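Local atomic coordinates of 2-dehydro-3-deoxy-D-arabinonate dehydratase (Sulfolobus solfataricus, PDB entry 2Q18), a protein that catalyses the dehydration of 2-dehydro-3-deoxy-D-arabinonate to 2,5-dioxopentanoate in a pentose oxidation pathway, with magnesium or calcium as its metal cofactor. Residues 149-152 and 156-159; 35-40 and 196-201. All blocks are in the same frame, centred on the assembly; numbering follows the deposited sequence.

How the contacts relate
Helix 30-40, near the N terminus, supplies the first half of contact 2, whose second half comes at 196-201, just after strand 188-195, closing a loop of 155 residues. Nested inside that loop lies contact 1, a local closure in which strand 140-150 turns back through three residues into strand 156-167. Contact 2 therefore ties an N-terminal helix to the FAH-family region in which contact 1 forms a hairpin end. The two touch directly: Leu157 packs on Met35 and Ser38 of the helix, while Tyr159 lies against Ile200 and Ser197, with the contact centres about 9 Å apart.

Contact 1 (149-152 and 156-159); sequences VLDS and ILGY
Val149 pairs antiparallel with Gly158 through its N-H and with Leu157 through its C=O, so that two residues of 156-159 stand opposite one of 149-152. This is a classic beta bulge at the end of the hairpin formed by strands 140-150 and 156-167, and it shifts the register by one before Leu150 pairs with Ile156. The bond from Val149 N to Gly158 O is 2.9 Å long and nearly straight at the hydrogen (165°), although the donor stands above the carbonyl plane. Leu157 N reaches Val149 O at 2.7 Å, and the same oxygen also receives a CA-H contact from Ile156.

On one face of the hairpin, Leu150 and Ile156 lean obliquely across each other, Leu150 CD1 meeting Ile156 CG1 at 3.9 Å. Helix 233-241 packs against this face, its Ile237 touching both side chains. Val149 projects from the other face, where its CG1, anti to the backbone N (chi1 -176°), lies 4.4 Å from Leu157 CB.

The bulge turns Leu157 toward the opposite strand, its backbone near helical, as at the first position of a classic bulge. Its CG, anti to its carbonyl carbon, carries the methyl groups along the backbone that leaves Val149. The carboxylate of Asp151 serves the turn itself: OD1 accepts the backbone N-H groups of Asn153 and Lys155, tying together the residues that link the strands. Of the two methyl groups of Leu157, CD1 sits 3.7 Å from Asp151 N and 3.9 Å from Asp151 CB.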
ATOM      1  N   VAL A 149     -10.697  21.958 -14.252  1.00 25.39           N
ATOM      2  CA  VAL A 149      -9.826  21.095 -13.460  1.00 25.68           C
ATOM      3  C   VAL A 149      -8.460  21.785 -13.368  1.00 26.40           C
ATOM      4  O   VAL A 149      -7.920  22.243 -14.375  1.00 26.88           O
ATOM      5  CB  VAL A 149      -9.686  19.677 -14.074  1.00 25.43           C
ATOM      6  CG1 VAL A 149      -8.843  18.777 -13.174  1.00 22.87           C
ATOM      7  CG2 VAL A 149     -11.066  19.038 -14.309  1.00 25.36           C
ATOM      8  N   LEU A 150      -7.914  21.843 -12.156  1.00 26.46           N
ATOM      9  CA  LEU A 150      -6.711  22.628 -11.862  1.00 26.94           C
ATOM     10  C   LEU A 150      -5.569  21.781 -11.313  1.00 26.75           C
ATOM     11  O   LEU A 150      -5.808  20.807 -10.600  1.00 26.46           O
ATOM     12  CB  LEU A 150      -7.056  23.691 -10.814  1.00 26.08           C
ATOM     13  CG  LEU A 150      -7.507  25.117 -11.147  1.00 29.07           C
ATOM     14  CD1 LEU A 150      -8.018  25.323 -12.573  1.00 26.56           C
ATOM     15  CD2 LEU A 150      -8.516  25.596 -10.101  1.00 25.45           C
ATOM     16  N   ASP A 151      -4.329  22.162 -11.626  1.00 27.86           N
ATOM     17  CA  ASP A 151      -3.180  21.641 -10.875  1.00 28.57           C
ATOM     18  C   ASP A 151      -2.906  22.537  -9.661  1.00 29.06           C
ATOM     19  O   ASP A 151      -3.607  23.536  -9.457  1.00 28.14           O
ATOM     20  CB  ASP A 151      -1.934  21.413 -11.766  1.00 29.46           C
ATOM     21  CG  ASP A 151      -1.225  22.710 -12.195  1.00 30.34           C
ATOM     22  OD1 ASP A 151      -1.489  23.803 -11.648  1.00 31.33           O
ATOM     23  OD2 ASP A 151      -0.369  22.618 -13.101  1.00 32.04           O
ATOM     24  N   SER A 152      -1.900  22.184  -8.861  1.00 29.23           N
ATOM     25  CA  SER A 152      -1.607  22.921  -7.622  1.00 30.75           C
ATOM     26  C   SER A 152      -1.138  24.370  -7.832  1.00 30.52           C
ATOM     27  O   SER A 152      -1.198  25.175  -6.906  1.00 30.85           O
ATOM     28  CB  SER A 152      -0.620  22.144  -6.737  1.00 30.45           C
ATOM     29  OG  SER A 152       0.579  21.867  -7.434  1.00 33.68           O
ATOM     30  N   ILE A 156      -4.980  25.545 -15.627  1.00 29.64           N
ATOM     31  CA  ILE A 156      -6.155  24.825 -16.124  1.00 28.93           C
ATOM     32  C   ILE A 156      -5.745  23.560 -16.883  1.00 28.78           C
ATOM     33  O   ILE A 156      -5.073  23.627 -17.913  1.00 28.96           O
ATOM     34  CB  ILE A 156      -7.067  25.739 -16.990  1.00 29.13           C
ATOM     35  CG1 ILE A 156      -7.690  26.837 -16.113  1.00 28.83           C
ATOM     36  CG2 ILE A 156      -8.163  24.919 -17.689  1.00 26.83           C
ATOM     37  CD1 ILE A 156      -8.272  28.022 -16.882  1.00 28.95           C
ATOM     38  N   LEU A 157      -6.152  22.410 -16.357  1.00 28.23           N
ATOM     39  CA  LEU A 157      -5.830  21.121 -16.972  1.00 27.54           C
ATOM     40  C   LEU A 157      -6.936  20.641 -17.905  1.00 27.98           C
ATOM     41  O   LEU A 157      -6.722  19.742 -18.722  1.00 28.36           O
ATOM     42  CB  LEU A 157      -5.578  20.062 -15.898  1.00 27.52           C
ATOM     43  CG  LEU A 157      -4.444  20.304 -14.901  1.00 25.80           C
ATOM     44  CD1 LEU A 157      -4.466  19.227 -13.820  1.00 22.82           C
ATOM     45  CD2 LEU A 157      -3.096  20.345 -15.612  1.00 24.89           C
ATOM     46  N   GLY A 158      -8.118  21.233 -17.772  1.00 27.27           N
ATOM     47  CA  GLY A 158      -9.245  20.867 -18.616  1.00 27.00           C
ATOM     48  C   GLY A 158     -10.552  21.470 -18.160  1.00 27.61           C
ATOM     49  O   GLY A 158     -10.602  22.150 -17.129  1.00 26.91           O
ATOM     50  N   TYR A 159     -11.606  21.210 -18.936  1.00 27.30           N
ATOM     51  CA  TYR A 159     -12.944  21.744 -18.677  1.00 27.30           C
ATOM     52  C   TYR A 159     -13.965  20.625 -18.564  1.00 26.60           C
ATOM     53  O   TYR A 159     -13.814  19.569 -19.178  1.00 26.56           O
ATOM     54  CB  TYR A 159     -13.386  22.690 -19.803  1.00 28.38           C
ATOM     55  CG  TYR A 159     -12.511  23.909 -19.982  1.00 28.75           C
ATOM     56  CD1 TYR A 159     -12.852  25.124 -19.389  1.00 28.33           C
ATOM     57  CD2 TYR A 159     -11.343  23.851 -20.748  1.00 29.44           C
ATOM     58  CE1 TYR A 159     -12.052  26.253 -19.550  1.00 29.42           C
ATOM     59  CE2 TYR A 159     -10.532  24.973 -20.911  1.00 29.99           C
ATOM     60  CZ  TYR A 159     -10.896  26.169 -20.307  1.00 29.64           C
ATOM     61  OH  TYR A 159     -10.109  27.284 -20.461  1.00 31.53           O
TER

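Contact 2 (35-40 and 196-201)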
ATOM      1  N   MET A  35      -2.317  16.128 -16.233  1.00 28.86           N
ATOM      2  CA  MET A  35      -1.091  16.889 -15.990  1.00 30.41           C
ATOM      3  C   MET A  35      -0.060  16.649 -17.102  1.00 30.49           C
ATOM      4  O   MET A  35       0.490  17.601 -17.651  1.00 30.10           O
ATOM      5  CB  MET A  35      -0.513  16.558 -14.614  1.00 29.62           C
ATOM      6  CG  MET A  35      -1.344  17.104 -13.453  1.00 30.73           C
ATOM      7  SD  MET A  35      -0.840  16.451 -11.854  1.00 31.13           S
ATOM      8  CE  MET A  35       0.747  17.269 -11.656  1.00 35.92           C
ATOM      9  N   ARG A  36       0.169  15.380 -17.448  1.00 31.56           N
ATOM     10  CA  ARG A  36       1.074  15.028 -18.549  1.00 32.53           C
ATOM     11  C   ARG A  36       0.650  15.665 -19.872  1.00 33.71           C
ATOM     12  O   ARG A  36       1.482  16.241 -20.584  1.00 33.46           O
ATOM     13  CB  ARG A  36       1.191  13.509 -18.715  1.00 32.30           C
ATOM     14  CG  ARG A  36       2.201  13.084 -19.791  1.00 32.52           C
ATOM     15  CD  ARG A  36       2.308  11.568 -19.935  1.00 32.67           C
ATOM     16  NE  ARG A  36       2.597  10.911 -18.660  1.00 34.78           N
ATOM     17  CZ  ARG A  36       3.810  10.785 -18.122  1.00 38.04           C
ATOM     18  NH1 ARG A  36       3.951  10.167 -16.958  1.00 37.41           N
ATOM     19  NH2 ARG A  36       4.882  11.276 -18.738  1.00 37.45           N
ATOM     20  N   TYR A  37      -0.639  15.556 -20.198  1.00 34.10           N
ATOM     21  CA  TYR A  37      -1.164  16.110 -21.443  1.00 34.74           C
ATOM     22  C   TYR A  37      -0.965  17.623 -21.499  1.00 35.76           C
ATOM     23  O   TYR A  37      -0.636  18.175 -22.549  1.00 35.46           O
ATOM     24  CB  TYR A  37      -2.647  15.762 -21.634  1.00 34.02           C
ATOM     25  CG  TYR A  37      -3.150  16.106 -23.020  1.00 33.71           C
ATOM     26  CD1 TYR A  37      -3.519  17.411 -23.344  1.00 31.78           C
ATOM     27  CD2 TYR A  37      -3.232  15.133 -24.014  1.00 33.23           C
ATOM     28  CE1 TYR A  37      -3.962  17.738 -24.617  1.00 33.27           C
ATOM     29  CE2 TYR A  37      -3.680  15.450 -25.296  1.00 33.66           C
ATOM     30  CZ  TYR A  37      -4.044  16.757 -25.585  1.00 33.68           C
ATOM     31  OH  TYR A  37      -4.488  17.091 -26.845  1.00 36.07           O
ATOM     32  N   SER A  38      -1.164  18.280 -20.360  1.00 37.04           N
ATOM     33  CA  SER A  38      -0.961  19.719 -20.240  1.00 39.69           C
ATOM     34  C   SER A  38       0.476  20.130 -20.552  1.00 41.23           C
ATOM     35  O   SER A  38       0.722  21.245 -21.017  1.00 41.59           O
ATOM     36  CB  SER A  38      -1.321  20.184 -18.834  1.00 39.16           C
ATOM     37  OG  SER A  38      -1.403  21.594 -18.784  1.00 42.66           O
ATOM     38  N   GLU A  39       1.418  19.229 -20.288  1.00 42.87           N
ATOM     39  CA  GLU A  39       2.830  19.506 -20.512  1.00 44.98           C
ATOM     40  C   GLU A  39       3.227  19.323 -21.980  1.00 44.68           C
ATOM     41  O   GLU A  39       3.706  20.267 -22.608  1.00 45.26           O
ATOM     42  CB  GLU A  39       3.706  18.657 -19.582  1.00 45.69           C
ATOM     43  CG  GLU A  39       5.096  19.240 -19.316  1.00 51.45           C
ATOM     44  CD  GLU A  39       5.056  20.608 -18.637  1.00 57.60           C
ATOM     45  OE1 GLU A  39       4.280  20.783 -17.669  1.00 60.23           O
ATOM     46  OE2 GLU A  39       5.811  21.507 -19.071  1.00 60.22           O
ATOM     47  N   ASN A  40       3.008  18.128 -22.531  1.00 44.43           N
ATOM     48  CA  ASN A  40       3.459  17.826 -23.896  1.00 44.18           C
ATOM     49  C   ASN A  40       2.457  17.075 -24.782  1.00 43.44           C
ATOM     50  O   ASN A  40       2.826  16.567 -25.845  1.00 43.11           O
ATOM     51  CB  ASN A  40       4.795  17.070 -23.856  1.00 44.77           C
ATOM     52  CG  ASN A  40       4.675  15.690 -23.221  1.00 47.21           C
ATOM     53  OD1 ASN A  40       3.706  15.386 -22.518  1.00 46.78           O
ATOM     54  ND2 ASN A  40       5.673  14.846 -23.465  1.00 50.76           N
ATOM     55  N   THR A 196      -9.543  18.299 -22.465  1.00 30.47           N
ATOM     56  CA  THR A 196      -8.281  19.015 -22.347  1.00 32.52           C
ATOM     57  C   THR A 196      -8.443  20.428 -22.899  1.00 34.20           C
ATOM     58  O   THR A 196      -9.353  20.693 -23.691  1.00 34.25           O
ATOM     59  CB  THR A 196      -7.127  18.277 -23.048  1.00 32.22           C
ATOM     60  OG1 THR A 196      -7.483  17.994 -24.407  1.00 31.82           O
ATOM     61  CG2 THR A 196      -6.828  16.971 -22.326  1.00 31.26           C
ATOM     62  N   SER A 197      -7.568  21.326 -22.458  1.00 35.66           N
ATOM     63  CA  SER A 197      -7.667  22.749 -22.768  1.00 37.48           C
ATOM     64  C   SER A 197      -7.706  23.052 -24.268  1.00 38.28           C
ATOM     65  O   SER A 197      -8.384  23.991 -24.695  1.00 38.46           O
ATOM     66  CB  SER A 197      -6.522  23.505 -22.092  1.00 37.79           C
ATOM     67  OG  SER A 197      -6.778  24.896 -22.073  1.00 42.28           O
ATOM     68  N   ASP A 198      -7.001  22.245 -25.061  1.00 39.30           N
ATOM     69  CA  ASP A 198      -6.968  22.412 -26.519  1.00 40.39           C
ATOM     70  C   ASP A 198      -8.271  22.006 -27.226  1.00 41.62           C
ATOM     71  O   ASP A 198      -8.433  22.249 -28.422  1.00 41.89           O
ATOM     72  CB  ASP A 198      -5.764  21.669 -27.128  1.00 40.00           C
ATOM     73  CG  ASP A 198      -5.779  20.166 -26.847  1.00 40.23           C
ATOM     74  OD1 ASP A 198      -4.829  19.478 -27.277  1.00 39.23           O
ATOM     75  OD2 ASP A 198      -6.728  19.666 -26.206  1.00 40.01           O
ATOM     76  N   GLU A 199      -9.191  21.386 -26.488  1.00 42.55           N
ATOM     77  CA  GLU A 199     -10.502  21.025 -27.031  1.00 43.27           C
ATOM     78  C   GLU A 199     -11.457  22.220 -27.001  1.00 44.03           C
ATOM     79  O   GLU A 199     -12.499  22.205 -27.657  1.00 43.88           O
ATOM     80  CB  GLU A 199     -11.111  19.843 -26.266  1.00 43.31           C
ATOM     81  CG  GLU A 199     -10.309  18.537 -26.346  1.00 43.44           C
ATOM     82  CD  GLU A 199     -10.562  17.736 -27.619  1.00 44.73           C
ATOM     83  OE1 GLU A 199     -11.427  18.129 -28.434  1.00 44.30           O
ATOM     84  OE2 GLU A 199      -9.894  16.698 -27.801  1.00 44.37           O
ATOM     85  N   ILE A 200     -11.096  23.246 -26.232  1.00 45.24           N
ATOM     86  CA  ILE A 200     -11.902  24.465 -26.131  1.00 46.59           C
ATOM     87  C   ILE A 200     -11.077  25.697 -26.522  1.00 47.70           C
ATOM     88  O   ILE A 200     -10.286  26.217 -25.723  1.00 48.21           O
ATOM     89  CB  ILE A 200     -12.553  24.621 -24.726  1.00 46.44           C
ATOM     90  CG1 ILE A 200     -13.574  23.496 -24.495  1.00 46.65           C
ATOM     91  CG2 ILE A 200     -13.224  25.987 -24.584  1.00 46.05           C
ATOM     92  CD1 ILE A 200     -14.383  23.616 -23.223  1.00 47.06           C
ATOM     93  N   LYS A 201     -11.266  26.147 -27.762  1.00 48.48           N
ATOM     94  CA  LYS A 201     -10.548  27.305 -28.298  1.00 49.23           C
ATOM     95  C   LYS A 201     -10.854  28.581 -27.518  1.00 47.97           C
ATOM     96  O   LYS A 201      -9.958  29.383 -27.247  1.00 48.28           O
ATOM     97  CB  LYS A 201     -10.863  27.501 -29.788  1.00 50.44           C
ATOM     98  CG  LYS A 201     -10.234  26.455 -30.716  1.00 54.18           C
ATOM     99  CD  LYS A 201      -8.720  26.650 -30.852  1.00 59.33           C
ATOM    100  CE  LYS A 201      -8.061  25.484 -31.579  1.00 61.79           C
ATOM    101  NZ  LYS A 201      -8.449  25.411 -33.019  1.00 63.60           N
TER
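Tyr37 docks the N-terminal helix 30-40 onto the short 3-10 segment 197-199 that follows strand 188-195, where Thr196 lies over one face of its ring and Asp198 meets its hydroxyl end. With CG anti to the backbone N (chi1 -170°), the ring reaches Thr196 and Asp198. Thr196 crosses it at about a right angle and sets CG2 over the face in a CH-pi contact, 3.8 Å from the ring centroid and offset toward the rim, nearest Tyr37 CD1. Asp198 and Tyr37 approach from opposite directions, with the carboxylate at the ring's edge and its plane turned 75° from that of the ring. Tyr37 OH donates to Asp198 OD1, though the modelled 2.4 Å is doubtfully short, and Thr196 OG1 donates to the syn side of Asp198 OD2 at 2.6 Å. Thr196 thus both packs on the ring and holds the acid that receives the phenol. A phenylalanine in place of Tyr37 would remove the hydroxyl, and Asp198 would probably lose its hydrogen bond to the helix. Lys41 forms a salt bridge to Asp198 OD1, and Met1 N bonds to Thr196 OG1. This concentration of donors and positive charge is likely to favour an ionised Asp198.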